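Local atomic coordinates of tRNA (guanine(26)-N(2))-dimethyltransferase (Pyrococcus horikoshii, PDB entry 2DUL), a protein that probably catalyses the dimethylation of the N2 amino group of guanine 26 in a number of tRNAs, with S-adenosyl-L-methionine as methyl donor. Residues D120-A126 against E145-A150; P48-A54 against Y131-L137; E72-L76 against R128-F132. All coordinates share one frame. Residue numbers count along the deposited sequence, not the author numbering.

Contact 1. Residues D120-A126 against E145-A150; sequences DANRLMA and EFLDTA
Two helices that run side by side in the same direction can be joined by a few residues each, and here Thr149, Phe146 and Asn122, with Met125, do most of the work. The helical parts, 121-126 and 145-150, lie nearly parallel, their axes 6° apart with a closest approach of 9.2 Å; Asn122 and Phe146 have the nearest CA atoms, at 6.0 Å. Thr149 (chi1 m) points its CB toward helix 121-126 and sets CG2 3.5 Å from Met125 CB. Its backbone N donates to water 1, 3.0 Å away, which donates to Asn122 OD1 at 2.9 Å. Asn122 (chi1 -86°) also bonds directly: ND2 gives a hydrogen bond to Glu145 O at 2.9 Å. The ring of Phe146 (chi1 m) reaches to the start of helix 121-126, CE1 lying 3.9 Å from Ala121 CB and 3.7 Å from Asp120 OD1, which sits at the ring edge. Met125, in an m, t, m conformation, fills the space between the helices facing strand 50-53, with SD 3.8 Å from Ala150 CB and CE 4.1 Å from Phe146 CB. Asp120 is the N-cap, its OD1 accepting from Asn122 N at 3.1 Å. Asp120 and Ala121 are predicted to bind S-adenosyl-L-methionine, so the contact probably borders the cofactor site of a class I-like methyltransferase, where successive helices pack in parallel on one face of a Rossmann-like sheet.

Contact 2. Residues P48-A54 against Y131-L137; sequences PKIVLDA and YFHFIDL
Parallel pairing sets the register of strands 50-53 and 134-137, whose axes approach to 4.7 Å at 9°: Val51 lies beside Phe134, Leu52 beside Ile135 and Asp53 beside Asp136. Backbone hydrogen bonds follow. Ile50 O accepts from both His133 N (2.8 Å) and Phe134 N (3.3 Å), where the chain turns a corner; Leu52 N donates to Phe134 O (2.9 Å), Asp136 N to Leu52 O (3.0 Å) and, weakly, Ala54 N to Asp136 O (3.4 Å). Strands 50-53 and 132-137 take the first and fourth places in the 3-2-1-4-5-7-6 order of the class I methyltransferase sheet. Apolar packing occupies both faces. Leu52 (chi1 t) sets CD2 4.0 Å from Ile135 CG2; Phe132 (chi1 m) puts its ring face against Leu52 CB, 3.7 Å from the centroid, a CH-pi contact; Ile50 CG2 lies 3.6 Å from Tyr131 CE1. On the other face, Val51 CG1 is 3.8 Å from Phe134 CB. Asp136 forms salt bridges with Arg228 and Arg61, the latter a predicted S-adenosyl-L-methionine ligand.

Contact 3. Residues E72-L76 against R128-F132; sequences EEVWL and RHRYF
A strand and a loop whose backbones stay apart can still be joined by their side chains, as segments 72-76 and 128-132 show through Glu73, Trp75, Tyr131 and Phe132. The extended strand begins at Glu73, whose CB points toward the loop 128-132 although the backbones do not meet: its CA and that of Phe132, the nearest pair, are 9.4 Å from each other. Side chains must therefore bridge the gap. With chi1 and chi2 both t, Glu73 stretches out until OE2 accepts a short hydrogen bond of 2.5 Å from Tyr131 OH. The same OE2 accepts from Trp75 NE1 at 2.6 Å, so one oxygen ties an indole and a phenol together. Val74 points away from the loop. Trp75 (chi1 m, chi2 58°) comes back toward it and meets three residues. Phe132, with chi1 m, turns its ring edge to the indole face in an edge-to-face pair: the five-membered ring and Phe132 centroids are 5.0 Å apart, the planes at 87°, and Trp75 CD1 lies 3.6 Å from Phe132 CE2. Tyr131, chi1 t, brings CE1 to 4.0 Å from Trp75 CZ2, completing an aromatic cluster. At the far end of the indole, Trp75 CH2 lies 3.7 Å from Arg128 CD, on the first residue to leave helical geometry. The cluster thus fills the space between strand 73-78 and the link from helix 121-127 to strand 132-137; Trp75 also touches Leu52 of strand 50-53 and Val115 of strand 113-118, on its two neighbours in the sheet.

Taken together, the three contacts show how one alpha/beta layer is assembled from neighbouring and distant parts of the chain. Contacts 2 and 3 are centred about 5 Å apart and share Tyr131 and Phe132; strands 50-53 and 73-78 are sheet neighbours. The centre of contact 1 is about 12 Å from the centre of each, its helices resting on the sheet through Met125 on Leu52, Leu124 on Trp75 and Ala150 on Leu137. Helices 121-127 and 144-153 pack on the same face, with strand 132-137 between them in sequence. Ala54, just after strand 50-53, lies beside Ala121, consistent with a cofactor site at the C-terminal ends of the central strands.

Contact 1. Residues D120-A126 against E145-A150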
loop_
_atom_site.group_PDB
_atom_site.type_symbol
_atom_site.label_atom_id
_atom_site.label_comp_id
_atom_site.label_asym_id
_atom_site.label_seq_id
_atom_site.Cartn_x
_atom_site.Cartn_y
_atom_site.Cartn_z
ATOM N N ASP A 120 -17.650 15.059 0.276
ATOM C CA ASP A 120 -16.651 14.557 1.209
ATOM C C ASP A 120 -16.637 13.038 1.027
ATOM O O ASP A 120 -17.695 12.406 0.969
ATOM C CB ASP A 120 -17.057 14.930 2.641
ATOM C CG ASP A 120 -16.183 14.273 3.703
ATOM O OD1 ASP A 120 -15.162 13.638 3.362
ATOM O OD2 ASP A 120 -16.522 14.403 4.894
ATOM N N ALA A 121 -15.445 12.459 0.916
ATOM C CA ALA A 121 -15.318 11.015 0.728
ATOM C C ALA A 121 -16.051 10.223 1.810
ATOM O O ALA A 121 -16.654 9.189 1.523
ATOM C CB ALA A 121 -13.849 10.619 0.700
ATOM N N ASN A 122 -15.993 10.701 3.052
ATOM C CA ASN A 122 -16.674 10.016 4.148
ATOM C C ASN A 122 -18.189 10.009 3.955
ATOM O O ASN A 122 -18.862 9.036 4.303
ATOM C CB ASN A 122 -16.341 10.663 5.501
ATOM C CG ASN A 122 -15.061 10.110 6.117
ATOM O OD1 ASN A 122 -14.767 8.918 6.004
ATOM N ND2 ASN A 122 -14.304 10.975 6.792
ATOM N N ARG A 123 -18.729 11.089 3.398
ATOM C CA ARG A 123 -20.168 11.160 3.175
ATOM C C ARG A 123 -20.563 10.208 2.051
ATOM O O ARG A 123 -21.548 9.475 2.168
ATOM C CB ARG A 123 -20.592 12.593 2.839
ATOM C CG ARG A 123 -22.102 12.781 2.732
ATOM C CD ARG A 123 -22.459 14.262 2.750
ATOM N NE ARG A 123 -23.890 14.506 2.571
ATOM C CZ ARG A 123 -24.529 14.417 1.408
ATOM N NH1 ARG A 123 -23.866 14.088 0.309
ATOM N NH2 ARG A 123 -25.832 14.659 1.343
ATOM N N LEU A 124 -19.791 10.206 0.968
ATOM C CA LEU A 124 -20.089 9.305 -0.144
ATOM C C LEU A 124 -20.016 7.836 0.291
ATOM O O LEU A 124 -20.923 7.052 0.005
ATOM C CB LEU A 124 -19.124 9.542 -1.314
ATOM C CG LEU A 124 -19.291 8.590 -2.507
ATOM C CD1 LEU A 124 -20.723 8.636 -3.034
ATOM C CD2 LEU A 124 -18.312 8.978 -3.593
ATOM N N MET A 125 -18.946 7.459 0.987
ATOM C CA MET A 125 -18.798 6.073 1.428
ATOM C C MET A 125 -19.867 5.657 2.441
ATOM O O MET A 125 -20.274 4.489 2.476
ATOM C CB MET A 125 -17.388 5.842 1.989
ATOM C CG MET A 125 -16.301 5.949 0.916
ATOM S SD MET A 125 -14.674 5.426 1.481
ATOM C CE MET A 125 -14.255 6.771 2.643
ATOM N N ALA A 126 -20.329 6.605 3.254
ATOM C CA ALA A 126 -21.376 6.313 4.234
ATOM C C ALA A 126 -22.689 6.040 3.500
ATOM O O ALA A 126 -23.525 5.255 3.962
ATOM C CB ALA A 126 -21.548 7.488 5.191
ATOM N N GLU A 145 -8.464 9.478 8.559
ATOM C CA GLU A 145 -9.775 10.097 8.750
ATOM C C GLU A 145 -10.837 9.438 7.851
ATOM O O GLU A 145 -12.032 9.686 8.014
ATOM C CB GLU A 145 -9.708 11.600 8.464
ATOM C CG GLU A 145 -9.469 11.950 7.010
ATOM C CD GLU A 145 -9.214 13.433 6.792
ATOM O OE1 GLU A 145 -10.061 14.247 7.218
ATOM O OE2 GLU A 145 -8.170 13.780 6.194
ATOM N N PHE A 146 -10.399 8.583 6.925
ATOM C CA PHE A 146 -11.314 7.916 5.993
ATOM C C PHE A 146 -11.370 6.388 6.124
ATOM O O PHE A 146 -12.244 5.743 5.539
ATOM C CB PHE A 146 -10.917 8.235 4.540
ATOM C CG PHE A 146 -10.834 9.707 4.232
ATOM C CD1 PHE A 146 -11.989 10.484 4.146
ATOM C CD2 PHE A 146 -9.599 10.315 4.029
ATOM C CE1 PHE A 146 -11.915 11.848 3.864
ATOM C CE2 PHE A 146 -9.511 11.683 3.745
ATOM C CZ PHE A 146 -10.669 12.450 3.664
ATOM N N LEU A 147 -10.435 5.816 6.877
ATOM C CA LEU A 147 -10.348 4.367 7.016
ATOM C C LEU A 147 -11.562 3.634 7.573
ATOM O O LEU A 147 -11.983 2.615 7.011
ATOM C CB LEU A 147 -9.127 3.991 7.857
ATOM C CG LEU A 147 -8.956 2.482 8.085
ATOM C CD1 LEU A 147 -8.688 1.785 6.755
ATOM C CD2 LEU A 147 -7.802 2.228 9.059
ATOM N N ASP A 148 -12.121 4.128 8.674
ATOM C CA ASP A 148 -13.259 3.435 9.271
ATOM C C ASP A 148 -14.459 3.372 8.335
ATOM O O ASP A 148 -15.119 2.333 8.226
ATOM C CB ASP A 148 -13.664 4.083 10.595
ATOM C CG ASP A 148 -14.641 3.219 11.377
ATOM O OD1 ASP A 148 -14.268 2.080 11.727
ATOM O OD2 ASP A 148 -15.774 3.669 11.634
ATOM N N THR A 149 -14.743 4.471 7.648
ATOM C CA THR A 149 -15.874 4.491 6.731
ATOM C C THR A 149 -15.605 3.606 5.514
ATOM O O THR A 149 -16.510 2.935 5.016
ATOM C CB THR A 149 -16.204 5.930 6.279
ATOM O OG1 THR A 149 -16.404 6.753 7.437
ATOM C CG2 THR A 149 -17.490 5.953 5.441
ATOM N N ALA A 150 -14.363 3.586 5.034
ATOM C CA ALA A 150 -14.047 2.742 3.888
ATOM C C ALA A 150 -14.283 1.278 4.260
ATOM O O ALA A 150 -14.720 0.480 3.430
ATOM C CB ALA A 150 -12.597 2.945 3.459
HETATM O O HOH W 1 -13.823 7.289 8.175
HETATM O O HOH W 2 -18.273 8.787 7.493
#

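Contact 2. Residues P48-A54 against Y131-L137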
loop_
_atom_site.group_PDB
_atom_site.type_symbol
_atom_site.label_atom_id
_atom_site.label_comp_id
_atom_site.label_asym_id
_atom_site.label_seq_id
_atom_site.Cartn_x
_atom_site.Cartn_y
_atom_site.Cartn_z
ATOM N N PRO A 48 -12.090 -6.574 -9.821
ATOM C CA PRO A 48 -13.251 -6.062 -9.077
ATOM C C PRO A 48 -14.215 -5.331 -10.022
ATOM O O PRO A 48 -13.784 -4.564 -10.887
ATOM C CB PRO A 48 -12.615 -5.137 -8.040
ATOM C CG PRO A 48 -11.401 -4.618 -8.763
ATOM C CD PRO A 48 -10.857 -5.864 -9.436
ATOM N N LYS A 49 -15.512 -5.571 -9.860
ATOM C CA LYS A 49 -16.522 -4.959 -10.726
ATOM C C LYS A 49 -16.884 -3.504 -10.412
ATOM O O LYS A 49 -16.895 -2.654 -11.308
ATOM C CB LYS A 49 -17.795 -5.814 -10.713
ATOM C CG LYS A 49 -18.934 -5.275 -11.567
ATOM C CD LYS A 49 -20.051 -6.307 -11.736
ATOM C CE LYS A 49 -20.752 -6.627 -10.422
ATOM N NZ LYS A 49 -21.524 -5.462 -9.915
ATOM N N ILE A 50 -17.192 -3.226 -9.146
ATOM C CA ILE A 50 -17.568 -1.882 -8.715
ATOM C C ILE A 50 -16.416 -1.282 -7.909
ATOM O O ILE A 50 -16.071 -1.781 -6.839
ATOM C CB ILE A 50 -18.832 -1.934 -7.843
ATOM C CG1 ILE A 50 -19.908 -2.766 -8.544
ATOM C CG2 ILE A 50 -19.354 -0.530 -7.584
ATOM C CD1 ILE A 50 -21.153 -2.995 -7.703
ATOM N N VAL A 51 -15.832 -0.202 -8.414
ATOM C CA VAL A 51 -14.691 0.401 -7.739
ATOM C C VAL A 51 -14.848 1.887 -7.446
ATOM O O VAL A 51 -15.613 2.587 -8.106
ATOM C CB VAL A 51 -13.419 0.184 -8.569
ATOM C CG1 VAL A 51 -13.253 -1.307 -8.871
ATOM C CG2 VAL A 51 -13.500 0.978 -9.872
ATOM N N LEU A 52 -14.107 2.357 -6.448
ATOM C CA LEU A 52 -14.152 3.752 -6.045
ATOM C C LEU A 52 -12.776 4.418 -5.965
ATOM O O LEU A 52 -11.845 3.884 -5.353
ATOM C CB LEU A 52 -14.832 3.879 -4.672
ATOM C CG LEU A 52 -14.709 5.249 -3.990
ATOM C CD1 LEU A 52 -15.498 6.287 -4.782
ATOM C CD2 LEU A 52 -15.224 5.170 -2.553
ATOM N N ASP A 53 -12.667 5.581 -6.599
ATOM C CA ASP A 53 -11.462 6.409 -6.561
ATOM C C ASP A 53 -11.959 7.492 -5.589
ATOM O O ASP A 53 -12.568 8.479 -6.001
ATOM C CB ASP A 53 -11.174 6.987 -7.954
ATOM C CG ASP A 53 -10.026 7.988 -7.956
ATOM O OD1 ASP A 53 -9.349 8.135 -6.917
ATOM O OD2 ASP A 53 -9.797 8.624 -9.008
ATOM N N ALA A 54 -11.724 7.264 -4.296
ATOM C CA ALA A 54 -12.205 8.133 -3.212
ATOM C C ALA A 54 -11.833 9.612 -3.191
ATOM O O ALA A 54 -12.666 10.452 -2.845
ATOM C CB ALA A 54 -11.848 7.500 -1.855
ATOM N N TYR A 131 -20.874 -1.677 -0.563
ATOM C CA TYR A 131 -21.168 -1.536 -1.981
ATOM C C TYR A 131 -20.026 -1.783 -2.962
ATOM O O TYR A 131 -20.237 -2.372 -4.021
ATOM C CB TYR A 131 -21.738 -0.133 -2.207
ATOM C CG TYR A 131 -22.230 0.141 -3.608
ATOM C CD1 TYR A 131 -21.462 0.885 -4.511
ATOM C CD2 TYR A 131 -23.472 -0.330 -4.031
ATOM C CE1 TYR A 131 -21.927 1.151 -5.802
ATOM C CE2 TYR A 131 -23.946 -0.069 -5.313
ATOM C CZ TYR A 131 -23.169 0.672 -6.194
ATOM O OH TYR A 131 -23.635 0.931 -7.460
ATOM N N PHE A 132 -18.823 -1.333 -2.622
ATOM C CA PHE A 132 -17.689 -1.485 -3.527
ATOM C C PHE A 132 -16.854 -2.748 -3.389
ATOM O O PHE A 132 -16.572 -3.203 -2.282
ATOM C CB PHE A 132 -16.751 -0.274 -3.405
ATOM C CG PHE A 132 -17.413 1.038 -3.703
ATOM C CD1 PHE A 132 -17.891 1.840 -2.672
ATOM C CD2 PHE A 132 -17.587 1.456 -5.018
ATOM C CE1 PHE A 132 -18.541 3.044 -2.946
ATOM C CE2 PHE A 132 -18.234 2.656 -5.307
ATOM C CZ PHE A 132 -18.714 3.452 -4.269
ATOM N N HIS A 133 -16.446 -3.299 -4.531
ATOM C CA HIS A 133 -15.596 -4.483 -4.561
ATOM C C HIS A 133 -14.162 -4.023 -4.301
ATOM O O HIS A 133 -13.319 -4.795 -3.855
ATOM C CB HIS A 133 -15.682 -5.169 -5.929
ATOM C CG HIS A 133 -17.021 -5.769 -6.218
ATOM N ND1 HIS A 133 -17.530 -6.832 -5.501
ATOM C CD2 HIS A 133 -17.968 -5.443 -7.130
ATOM C CE1 HIS A 133 -18.732 -7.134 -5.957
ATOM N NE2 HIS A 133 -19.022 -6.307 -6.946
ATOM N N PHE A 134 -13.891 -2.757 -4.600
ATOM C CA PHE A 134 -12.562 -2.199 -4.380
ATOM C C PHE A 134 -12.647 -0.703 -4.136
ATOM O O PHE A 134 -13.362 0.012 -4.835
ATOM C CB PHE A 134 -11.640 -2.458 -5.581
ATOM C CG PHE A 134 -10.309 -1.733 -5.500
ATOM C CD1 PHE A 134 -9.396 -2.021 -4.485
ATOM C CD2 PHE A 134 -9.981 -0.747 -6.427
ATOM C CE1 PHE A 134 -8.173 -1.331 -4.396
ATOM C CE2 PHE A 134 -8.761 -0.054 -6.346
ATOM C CZ PHE A 134 -7.858 -0.347 -5.329
ATOM N N ILE A 135 -11.926 -0.244 -3.122
ATOM C CA ILE A 135 -11.875 1.175 -2.798
ATOM C C ILE A 135 -10.401 1.539 -2.718
ATOM O O ILE A 135 -9.622 0.837 -2.076
ATOM C CB ILE A 135 -12.542 1.496 -1.430
ATOM C CG1 ILE A 135 -14.054 1.274 -1.507
ATOM C CG2 ILE A 135 -12.247 2.949 -1.036
ATOM C CD1 ILE A 135 -14.790 1.559 -0.194
ATOM N N ASP A 136 -10.016 2.617 -3.387
ATOM C CA ASP A 136 -8.632 3.072 -3.352
ATOM C C ASP A 136 -8.599 4.416 -2.624
ATOM O O ASP A 136 -9.165 5.401 -3.089
ATOM C CB ASP A 136 -8.072 3.211 -4.773
ATOM C CG ASP A 136 -6.548 3.277 -4.798
ATOM O OD1 ASP A 136 -5.960 3.094 -5.886
ATOM O OD2 ASP A 136 -5.939 3.505 -3.731
ATOM N N LEU A 137 -7.958 4.426 -1.462
ATOM C CA LEU A 137 -7.827 5.620 -0.636
ATOM C C LEU A 137 -6.442 6.200 -0.833
ATOM O O LEU A 137 -5.457 5.634 -0.350
ATOM C CB LEU A 137 -7.999 5.274 0.845
ATOM C CG LEU A 137 -9.359 4.821 1.362
ATOM C CD1 LEU A 137 -9.278 4.651 2.885
ATOM C CD2 LEU A 137 -10.417 5.865 0.996
#

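Contact 3. Residues E72-L76 against R128-F132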
loop_
_atom_site.group_PDB
_atom_site.type_symbol
_atom_site.label_atom_id
_atom_site.label_comp_id
_atom_site.label_asym_id
_atom_site.label_seq_id
_atom_site.Cartn_x
_atom_site.Cartn_y
_atom_site.Cartn_z
ATOM N N GLU A 72 -16.382 -2.455 -14.073
ATOM C CA GLU A 72 -17.599 -2.149 -14.824
ATOM C C GLU A 72 -18.257 -0.840 -14.399
ATOM O O GLU A 72 -18.851 -0.136 -15.218
ATOM C CB GLU A 72 -18.600 -3.298 -14.668
ATOM C CG GLU A 72 -18.216 -4.543 -15.453
ATOM C CD GLU A 72 -19.068 -5.755 -15.112
ATOM O OE1 GLU A 72 -20.296 -5.600 -14.939
ATOM O OE2 GLU A 72 -18.508 -6.868 -15.029
ATOM N N GLU A 73 -18.160 -0.524 -13.113
ATOM C CA GLU A 73 -18.742 0.696 -12.574
ATOM C C GLU A 73 -17.644 1.397 -11.789
ATOM O O GLU A 73 -17.114 0.846 -10.819
ATOM C CB GLU A 73 -19.918 0.363 -11.652
ATOM C CG GLU A 73 -20.735 1.574 -11.229
ATOM C CD GLU A 73 -21.933 1.204 -10.369
ATOM O OE1 GLU A 73 -22.835 0.485 -10.858
ATOM O OE2 GLU A 73 -21.975 1.633 -9.200
ATOM N N VAL A 74 -17.296 2.605 -12.218
ATOM C CA VAL A 74 -16.231 3.361 -11.571
ATOM C C VAL A 74 -16.731 4.678 -11.003
ATOM O O VAL A 74 -17.310 5.492 -11.721
ATOM C CB VAL A 74 -15.084 3.664 -12.567
ATOM C CG1 VAL A 74 -13.924 4.346 -11.840
ATOM C CG2 VAL A 74 -14.625 2.371 -13.241
ATOM N N TRP A 75 -16.505 4.876 -9.708
ATOM C CA TRP A 75 -16.909 6.104 -9.042
ATOM C C TRP A 75 -15.689 6.989 -8.798
ATOM O O TRP A 75 -14.641 6.519 -8.348
ATOM C CB TRP A 75 -17.587 5.798 -7.702
ATOM C CG TRP A 75 -18.932 5.152 -7.831
ATOM C CD1 TRP A 75 -19.221 3.980 -8.466
ATOM C CD2 TRP A 75 -20.168 5.629 -7.283
ATOM N NE1 TRP A 75 -20.559 3.696 -8.346
ATOM C CE2 TRP A 75 -21.164 4.689 -7.625
ATOM C CE3 TRP A 75 -20.529 6.757 -6.536
ATOM C CZ2 TRP A 75 -22.504 4.842 -7.244
ATOM C CZ3 TRP A 75 -21.862 6.912 -6.155
ATOM C CH2 TRP A 75 -22.832 5.955 -6.512
ATOM N N LEU A 76 -15.835 8.268 -9.113
ATOM C CA LEU A 76 -14.778 9.247 -8.910
ATOM C C LEU A 76 -15.354 10.278 -7.953
ATOM O O LEU A 76 -16.455 10.779 -8.170
ATOM C CB LEU A 76 -14.406 9.929 -10.227
ATOM C CG LEU A 76 -13.788 9.089 -11.346
ATOM C CD1 LEU A 76 -14.871 8.289 -12.043
ATOM C CD2 LEU A 76 -13.107 10.015 -12.347
ATOM N N ARG A 128 -22.843 4.696 0.479
ATOM C CA ARG A 128 -22.675 3.428 -0.236
ATOM C C ARG A 128 -22.139 2.341 0.703
ATOM O O ARG A 128 -20.980 1.928 0.608
ATOM C CB ARG A 128 -21.702 3.620 -1.405
ATOM C CG ARG A 128 -22.133 4.634 -2.465
ATOM C CD ARG A 128 -23.224 4.090 -3.383
ATOM N NE ARG A 128 -24.562 4.265 -2.830
ATOM C CZ ARG A 128 -25.406 3.270 -2.581
ATOM N NH1 ARG A 128 -25.054 2.017 -2.832
ATOM N NH2 ARG A 128 -26.605 3.528 -2.085
ATOM N N HIS A 129 -23.000 1.881 1.604
ATOM C CA HIS A 129 -22.650 0.860 2.585
ATOM C C HIS A 129 -22.511 -0.517 1.934
ATOM O O HIS A 129 -23.386 -0.931 1.172
ATOM C CB HIS A 129 -23.737 0.831 3.667
ATOM C CG HIS A 129 -23.446 -0.095 4.803
ATOM N ND1 HIS A 129 -22.369 0.073 5.646
ATOM C CD2 HIS A 129 -24.101 -1.196 5.244
ATOM C CE1 HIS A 129 -22.373 -0.884 6.557
ATOM N NE2 HIS A 129 -23.413 -1.666 6.336
ATOM N N ARG A 130 -21.410 -1.213 2.226
ATOM C CA ARG A 130 -21.163 -2.551 1.677
ATOM C C ARG A 130 -21.509 -2.567 0.192
ATOM O O ARG A 130 -22.312 -3.385 -0.264
ATOM C CB ARG A 130 -22.024 -3.582 2.418
ATOM C CG ARG A 130 -21.755 -3.646 3.915
ATOM C CD ARG A 130 -20.316 -4.057 4.187
ATOM N NE ARG A 130 -19.977 -3.930 5.600
ATOM C CZ ARG A 130 -18.736 -3.825 6.055
ATOM N NH1 ARG A 130 -18.519 -3.711 7.359
ATOM N NH2 ARG A 130 -17.712 -3.829 5.203
ATOM N N TYR A 131 -20.874 -1.677 -0.563
ATOM C CA TYR A 131 -21.168 -1.536 -1.981
ATOM C C TYR A 131 -20.026 -1.783 -2.962
ATOM O O TYR A 131 -20.237 -2.372 -4.021
ATOM C CB TYR A 131 -21.738 -0.133 -2.207
ATOM C CG TYR A 131 -22.230 0.141 -3.608
ATOM C CD1 TYR A 131 -21.462 0.885 -4.511
ATOM C CD2 TYR A 131 -23.472 -0.330 -4.031
ATOM C CE1 TYR A 131 -21.927 1.151 -5.802
ATOM C CE2 TYR A 131 -23.946 -0.069 -5.313
ATOM C CZ TYR A 131 -23.169 0.672 -6.194
ATOM O OH TYR A 131 -23.635 0.931 -7.460
ATOM N N PHE A 132 -18.823 -1.333 -2.622
ATOM C CA PHE A 132 -17.689 -1.485 -3.527
ATOM C C PHE A 132 -16.854 -2.748 -3.389
ATOM O O PHE A 132 -16.572 -3.203 -2.282
ATOM C CB PHE A 132 -16.751 -0.274 -3.405
ATOM C CG PHE A 132 -17.413 1.038 -3.703
ATOM C CD1 PHE A 132 -17.891 1.840 -2.672
ATOM C CD2 PHE A 132 -17.587 1.456 -5.018
ATOM C CE1 PHE A 132 -18.541 3.044 -2.946
ATOM C CE2 PHE A 132 -18.234 2.656 -5.307
ATOM C CZ PHE A 132 -18.714 3.452 -4.269
#